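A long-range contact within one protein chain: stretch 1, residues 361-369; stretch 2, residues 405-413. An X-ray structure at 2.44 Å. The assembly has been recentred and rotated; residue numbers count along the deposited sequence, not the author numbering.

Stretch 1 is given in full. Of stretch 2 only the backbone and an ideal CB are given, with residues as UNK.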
ATOM      1  N   PRO A 361     -17.855  -9.428  15.863  1.00 39.22           N
ATOM      2  CA  PRO A 361     -16.992  -9.786  14.726  1.00 38.25           C
ATOM      3  C   PRO A 361     -17.825 -10.195  13.521  1.00 36.81           C
ATOM      4  O   PRO A 361     -18.552 -11.190  13.561  1.00 39.07           O
ATOM      5  CB  PRO A 361     -16.166 -10.958  15.267  1.00 33.84           C
ATOM      6  CG  PRO A 361     -17.043 -11.575  16.308  1.00 32.72           C
ATOM      7  CD  PRO A 361     -17.796 -10.429  16.943  1.00 36.02           C
ATOM      8  N   VAL A 362     -17.718  -9.417  12.441  1.00 39.20           N
ATOM      9  CA  VAL A 362     -18.406  -9.779  11.206  1.00 36.84           C
ATOM     10  C   VAL A 362     -17.743 -10.992  10.564  1.00 37.98           C
ATOM     11  O   VAL A 362     -18.389 -11.744   9.824  1.00 44.99           O
ATOM     12  CB  VAL A 362     -18.449  -8.574  10.242  1.00 34.35           C
ATOM     13  CG1 VAL A 362     -17.061  -8.260   9.709  1.00 25.98           C
ATOM     14  CG2 VAL A 362     -19.421  -8.826   9.099  1.00 30.29           C
ATOM     15  N   LEU A 363     -16.461 -11.216  10.849  1.00 37.37           N
ATOM     16  CA  LEU A 363     -15.709 -12.308  10.251  1.00 35.09           C
ATOM     17  C   LEU A 363     -14.589 -12.730  11.190  1.00 35.34           C
ATOM     18  O   LEU A 363     -13.901 -11.885  11.768  1.00 30.98           O
ATOM     19  CB  LEU A 363     -15.127 -11.904   8.889  1.00 35.50           C
ATOM     20  CG  LEU A 363     -14.282 -12.962   8.174  1.00 38.57           C
ATOM     21  CD1 LEU A 363     -15.153 -14.128   7.742  1.00 37.03           C
ATOM     22  CD2 LEU A 363     -13.548 -12.367   6.980  1.00 33.54           C
ATOM     23  N   ALA A 364     -14.421 -14.040  11.342  1.00 36.44           N
ATOM     24  CA  ALA A 364     -13.276 -14.618  12.031  1.00 39.37           C
ATOM     25  C   ALA A 364     -12.731 -15.745  11.169  1.00 40.51           C
ATOM     26  O   ALA A 364     -13.502 -16.568  10.664  1.00 44.87           O
ATOM     27  CB  ALA A 364     -13.655 -15.136  13.424  1.00 29.31           C
ATOM     28  N   ASP A 365     -11.413 -15.779  10.989  1.00 36.15           N
ATOM     29  CA  ASP A 365     -10.769 -16.756  10.111  1.00 36.74           C
ATOM     30  C   ASP A 365     -10.251 -17.904  10.972  1.00 40.18           C
ATOM     31  O   ASP A 365      -9.100 -17.907  11.409  1.00 39.50           O
ATOM     32  CB  ASP A 365      -9.648 -16.107   9.305  1.00 39.93           C
ATOM     33  CG  ASP A 365      -9.200 -16.962   8.131  1.00 42.60           C
ATOM     34  OD1 ASP A 365      -9.462 -18.185   8.140  1.00 41.10           O
ATOM     35  OD2 ASP A 365      -8.572 -16.413   7.200  1.00 38.92           O
ATOM     36  N   PHE A 366     -11.111 -18.897  11.208  1.00 41.33           N
ATOM     37  CA  PHE A 366     -10.687 -20.070  11.961  1.00 43.74           C
ATOM     38  C   PHE A 366      -9.870 -21.035  11.116  1.00 46.22           C
ATOM     39  O   PHE A 366      -9.094 -21.820  11.672  1.00 49.44           O
ATOM     40  CB  PHE A 366     -11.895 -20.790  12.560  1.00 38.83           C
ATOM     41  CG  PHE A 366     -12.224 -20.341  13.951  1.00 44.10           C
ATOM     42  CD1 PHE A 366     -13.019 -19.224  14.163  1.00 42.67           C
ATOM     43  CD2 PHE A 366     -11.719 -21.018  15.052  1.00 43.96           C
ATOM     44  CE1 PHE A 366     -13.315 -18.799  15.445  1.00 40.90           C
ATOM     45  CE2 PHE A 366     -12.010 -20.599  16.335  1.00 40.98           C
ATOM     46  CZ  PHE A 366     -12.809 -19.489  16.532  1.00 45.30           C
ATOM     47  N   GLY A 367     -10.020 -20.994   9.790  1.00 45.24           N
ATOM     48  CA  GLY A 367      -9.132 -21.763   8.938  1.00 46.04           C
ATOM     49  C   GLY A 367      -7.683 -21.349   9.090  1.00 49.22           C
ATOM     50  O   GLY A 367      -6.776 -22.166   8.912  1.00 52.37           O
ATOM     51  N   HIS A 368      -7.444 -20.088   9.435  1.00 47.31           N
ATOM     52  CA  HIS A 368      -6.105 -19.556   9.653  1.00 43.26           C
ATOM     53  C   HIS A 368      -5.974 -18.988  11.061  1.00 42.85           C
ATOM     54  O   HIS A 368      -5.395 -17.920  11.273  1.00 34.80           O
ATOM     55  CB  HIS A 368      -5.765 -18.503   8.603  1.00 39.81           C
ATOM     56  CG  HIS A 368      -5.822 -19.018   7.200  1.00 45.38           C
ATOM     57  ND1 HIS A 368      -6.849 -18.707   6.333  1.00 42.13           N
ATOM     58  CD2 HIS A 368      -4.989 -19.839   6.517  1.00 43.14           C
ATOM     59  CE1 HIS A 368      -6.640 -19.308   5.175  1.00 45.06           C
ATOM     60  NE2 HIS A 368      -5.518 -20.001   5.260  1.00 46.64           N
ATOM     61  N   GLN A 369      -6.507 -19.712  12.047  1.00 48.58           N
ATOM     62  CA  GLN A 369      -6.517 -19.214  13.416  1.00 47.29           C
ATOM     63  C   GLN A 369      -5.129 -19.145  14.037  1.00 43.34           C
ATOM     64  O   GLN A 369      -4.964 -18.472  15.061  1.00 40.27           O
ATOM     65  CB  GLN A 369      -7.433 -20.080  14.279  1.00 44.61           C
ATOM     66  CG  GLN A 369      -6.854 -21.413  14.672  1.00 56.33           C
ATOM     67  CD  GLN A 369      -7.601 -22.031  15.833  1.00 65.30           C
ATOM     68  OE1 GLN A 369      -8.357 -22.990  15.662  1.00 69.93           O
ATOM     69  NE2 GLN A 369      -7.401 -21.478  17.023  1.00 62.15           N
ATOM     70  N   UNK A 405      -2.776 -11.796   1.566  1.00 37.54           N
ATOM     71  CA  UNK A 405      -4.036 -11.081   1.726  1.00 37.13           C
ATOM     72  C   UNK A 405      -5.152 -11.974   1.200  1.00 39.26           C
ATOM     73  O   UNK A 405      -5.116 -12.405   0.042  1.00 44.31           O
ATOM     74  CB  UNK A 405      -4.013  -9.735   0.999  1.00 37.13           C
ATOM     75  N   UNK A 406      -6.139 -12.259   2.047  1.00 35.92           N
ATOM     76  CA  UNK A 406      -7.225 -13.173   1.717  1.00 38.54           C
ATOM     77  C   UNK A 406      -8.514 -12.400   1.467  1.00 40.58           C
ATOM     78  O   UNK A 406      -8.807 -11.422   2.163  1.00 39.41           O
ATOM     79  CB  UNK A 406      -7.426 -14.196   2.837  1.00 38.54           C
ATOM     80  N   UNK A 407      -9.286 -12.841   0.474  1.00 36.73           N
ATOM     81  CA  UNK A 407     -10.632 -12.332   0.254  1.00 37.14           C
ATOM     82  C   UNK A 407     -11.659 -13.405   0.599  1.00 39.50           C
ATOM     83  O   UNK A 407     -11.411 -14.603   0.439  1.00 42.84           O
ATOM     84  CB  UNK A 407     -10.805 -11.868  -1.194  1.00 37.14           C
ATOM     85  N   UNK A 408     -12.815 -12.955   1.083  1.00 42.09           N
ATOM     86  CA  UNK A 408     -13.907 -13.838   1.482  1.00 39.86           C
ATOM     87  C   UNK A 408     -15.198 -13.279   0.902  1.00 40.80           C
ATOM     88  O   UNK A 408     -15.541 -12.122   1.166  1.00 40.83           O
ATOM     89  CB  UNK A 408     -13.996 -13.969   3.004  1.00 39.86           C
ATOM     90  N   UNK A 409     -15.916 -14.091   0.132  1.00 39.04           N
ATOM     91  CA  UNK A 409     -17.126 -13.654  -0.550  1.00 40.46           C
ATOM     92  C   UNK A 409     -18.327 -14.455  -0.064  1.00 41.53           C
ATOM     93  O   UNK A 409     -18.235 -15.671   0.136  1.00 46.18           O
ATOM     94  CB  UNK A 409     -16.970 -13.792  -2.066  1.00 40.46           C
ATOM     95  N   UNK A 410     -19.450 -13.773   0.117  1.00 42.49           N
ATOM     96  CA  UNK A 410     -20.646 -14.443   0.588  1.00 44.96           C
ATOM     97  C   UNK A 410     -21.780 -13.470   0.813  1.00 44.39           C
ATOM     98  O   UNK A 410     -21.816 -12.386   0.228  1.00 48.51           O
ATOM     99  CB  UNK A 410     -20.352 -15.210   1.879  1.00 44.96           C
ATOM    100  N   UNK A 411     -22.713 -13.871   1.672  1.00 46.90           N
ATOM    101  CA  UNK A 411     -23.899 -13.084   1.980  1.00 46.27           C
ATOM    102  C   UNK A 411     -23.814 -12.561   3.406  1.00 49.24           C
ATOM    103  O   UNK A 411     -23.576 -13.332   4.343  1.00 49.92           O
ATOM    104  CB  UNK A 411     -25.169 -13.914   1.786  1.00 46.27           C
ATOM    105  N   UNK A 412     -24.001 -11.253   3.564  1.00 45.85           N
ATOM    106  CA  UNK A 412     -24.147 -10.643   4.881  1.00 40.96           C
ATOM    107  C   UNK A 412     -25.522 -10.991   5.436  1.00 46.60           C
ATOM    108  O   UNK A 412     -26.542 -10.560   4.892  1.00 54.81           O
ATOM    109  CB  UNK A 412     -23.954  -9.127   4.812  1.00 40.96           C
ATOM    110  N   UNK A 413     -25.560 -11.765   6.516  1.00 49.34           N
ATOM    111  CA  UNK A 413     -26.816 -12.274   7.051  1.00 49.16           C
ATOM    112  C   UNK A 413     -27.064 -11.690   8.435  1.00 52.84           C
ATOM    113  O   UNK A 413     -26.137 -11.297   9.151  1.00 50.20           O
ATOM    114  CB  UNK A 413     -26.803 -13.803   7.107  1.00 49.16           C
TER

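Position 405 begins the strand beyond the reach of stretch 1, with extended backbone angles and nothing of that stretch within 5.5 Å of its ideal CB. A β-branched residue would be at ease there, though the contact sets no preference; the residue is Val405.

At 406 the CA-to-CB bond points toward stretch 1, and the ideal CB lies 5.0 Å from Asp365 OD2. The carboxylate would favour a donor or a positive charge, and the His368 ring lies farther out, so a long side chain could reach past the acid. Lysine, arginine or glutamine would all be reasonable. The residue is Arg406, extended with chi1 to chi3 all t. It does not pair with the acid: its CD is 4.0 Å from Asp365 OD2, and the chain runs on until its NE lies 3.5 Å from His368 CE1. The guanidinium turns a face to that carbon while NE sits at the edge of the imidazole, and NE and NH2 are hydrogen-bonded elsewhere in the structure.

At 407 the CA-to-CB bond points away, as expected from the alternation of a strand, and stretch 1 places no limit on the size of the side chain; it is Trp407.

At 408 the bond points toward stretch 1 again. The ideal CB is 4.3 Å from Leu363 CD2, which calls for an apolar surface, while the Asp365 carboxylate farther along offers an acceptor. Leucine, methionine or phenylalanine would meet the first demand, but an aromatic ring ending in a donor would meet both. Tyr408 does so. Leu363 CD2 sits over its ring face, 3.7 Å from the centroid and 18° off the normal, in a CH-pi contact, and Tyr408 OH donates a short hydrogen bond of 2.5 Å to Asp365 OD2. The same OD2 accepts from His368 ND1 at 3.0 Å, so the acid joins the phenol to the imidazole.

Positions 409 to 411 lie out of reach, and stretch 1 cannot choose among side chains there. Ala409 comes first. The backbone angles at 410, 176/-156, are most readily adopted by glycine, and Gly410 is found; Asp411 follows.

At 412 the CA-to-CB bond runs sideways and the ideal CB has no neighbour in stretch 1 within 5.5 Å. Val362 nevertheless offers a methyl surface across the gap, so an apolar chain long enough to reach across, such as leucine, isoleucine or methionine, would suit. Leu412 bridges the distance, its CD1 coming within 3.9 Å of Val362 CG2.

Position 413 is again out of reach, with extended backbone angles that suit a β-branched residue among many others; it is Val413.

Stretch 2 (405-413) VRWYAGDLV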
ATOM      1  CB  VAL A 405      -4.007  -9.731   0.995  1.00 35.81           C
ATOM      2  CG1 VAL A 405      -5.386  -9.095   1.001  1.00 35.99           C
ATOM      3  CG2 VAL A 405      -2.980  -8.808   1.637  1.00 32.66           C
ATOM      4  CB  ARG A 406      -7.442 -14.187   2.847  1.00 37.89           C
ATOM      5  CG  ARG A 406      -8.337 -15.351   2.480  1.00 41.62           C
ATOM      6  CD  ARG A 406      -7.991 -16.601   3.279  1.00 38.24           C
ATOM      7  NE  ARG A 406      -8.544 -17.801   2.657  1.00 37.00           N
ATOM      8  CZ  ARG A 406      -7.934 -18.496   1.702  1.00 40.12           C
ATOM      9  NH1 ARG A 406      -6.743 -18.115   1.261  1.00 36.02           N
ATOM     10  NH2 ARG A 406      -8.516 -19.573   1.186  1.00 37.80           N
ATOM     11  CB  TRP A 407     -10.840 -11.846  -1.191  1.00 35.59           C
ATOM     12  CG  TRP A 407     -10.666 -12.886  -2.272  1.00 32.93           C
ATOM     13  CD1 TRP A 407      -9.558 -13.083  -3.045  1.00 32.31           C
ATOM     14  CD2 TRP A 407     -11.638 -13.847  -2.718  1.00 33.67           C
ATOM     15  NE1 TRP A 407      -9.774 -14.109  -3.932  1.00 37.22           N
ATOM     16  CE2 TRP A 407     -11.041 -14.596  -3.752  1.00 37.77           C
ATOM     17  CE3 TRP A 407     -12.950 -14.152  -2.336  1.00 35.56           C
ATOM     18  CZ2 TRP A 407     -11.711 -15.627  -4.413  1.00 37.15           C
ATOM     19  CZ3 TRP A 407     -13.611 -15.181  -2.992  1.00 42.67           C
ATOM     20  CH2 TRP A 407     -12.990 -15.905  -4.018  1.00 37.39           C
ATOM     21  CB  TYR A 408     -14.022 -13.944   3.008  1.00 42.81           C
ATOM     22  CG  TYR A 408     -12.713 -14.057   3.766  1.00 41.51           C
ATOM     23  CD1 TYR A 408     -11.891 -12.950   3.950  1.00 38.24           C
ATOM     24  CD2 TYR A 408     -12.317 -15.265   4.327  1.00 41.53           C
ATOM     25  CE1 TYR A 408     -10.706 -13.050   4.648  1.00 41.55           C
ATOM     26  CE2 TYR A 408     -11.132 -15.374   5.030  1.00 42.75           C
ATOM     27  CZ  TYR A 408     -10.331 -14.263   5.188  1.00 43.38           C
ATOM     28  OH  TYR A 408      -9.150 -14.364   5.888  1.00 41.30           O
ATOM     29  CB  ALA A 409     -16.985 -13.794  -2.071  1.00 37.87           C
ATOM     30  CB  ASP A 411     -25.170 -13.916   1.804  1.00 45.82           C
ATOM     31  CG  ASP A 411     -25.207 -14.651   0.480  1.00 57.73           C
ATOM     32  OD1 ASP A 411     -24.732 -14.090  -0.529  1.00 60.43           O
ATOM     33  OD2 ASP A 411     -25.709 -15.794   0.448  1.00 63.91           O
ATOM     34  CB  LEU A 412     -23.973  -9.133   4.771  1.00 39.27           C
ATOM     35  CG  LEU A 412     -23.176  -8.399   5.845  1.00 39.83           C
ATOM     36  CD1 LEU A 412     -21.825  -9.054   6.056  1.00 39.15           C
ATOM     37  CD2 LEU A 412     -23.015  -6.947   5.442  1.00 33.64           C
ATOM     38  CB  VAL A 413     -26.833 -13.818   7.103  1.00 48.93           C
ATOM     39  CG1 VAL A 413     -26.635 -14.393   5.710  1.00 51.50           C
ATOM     40  CG2 VAL A 413     -25.759 -14.330   8.046  1.00 45.98           C
TER
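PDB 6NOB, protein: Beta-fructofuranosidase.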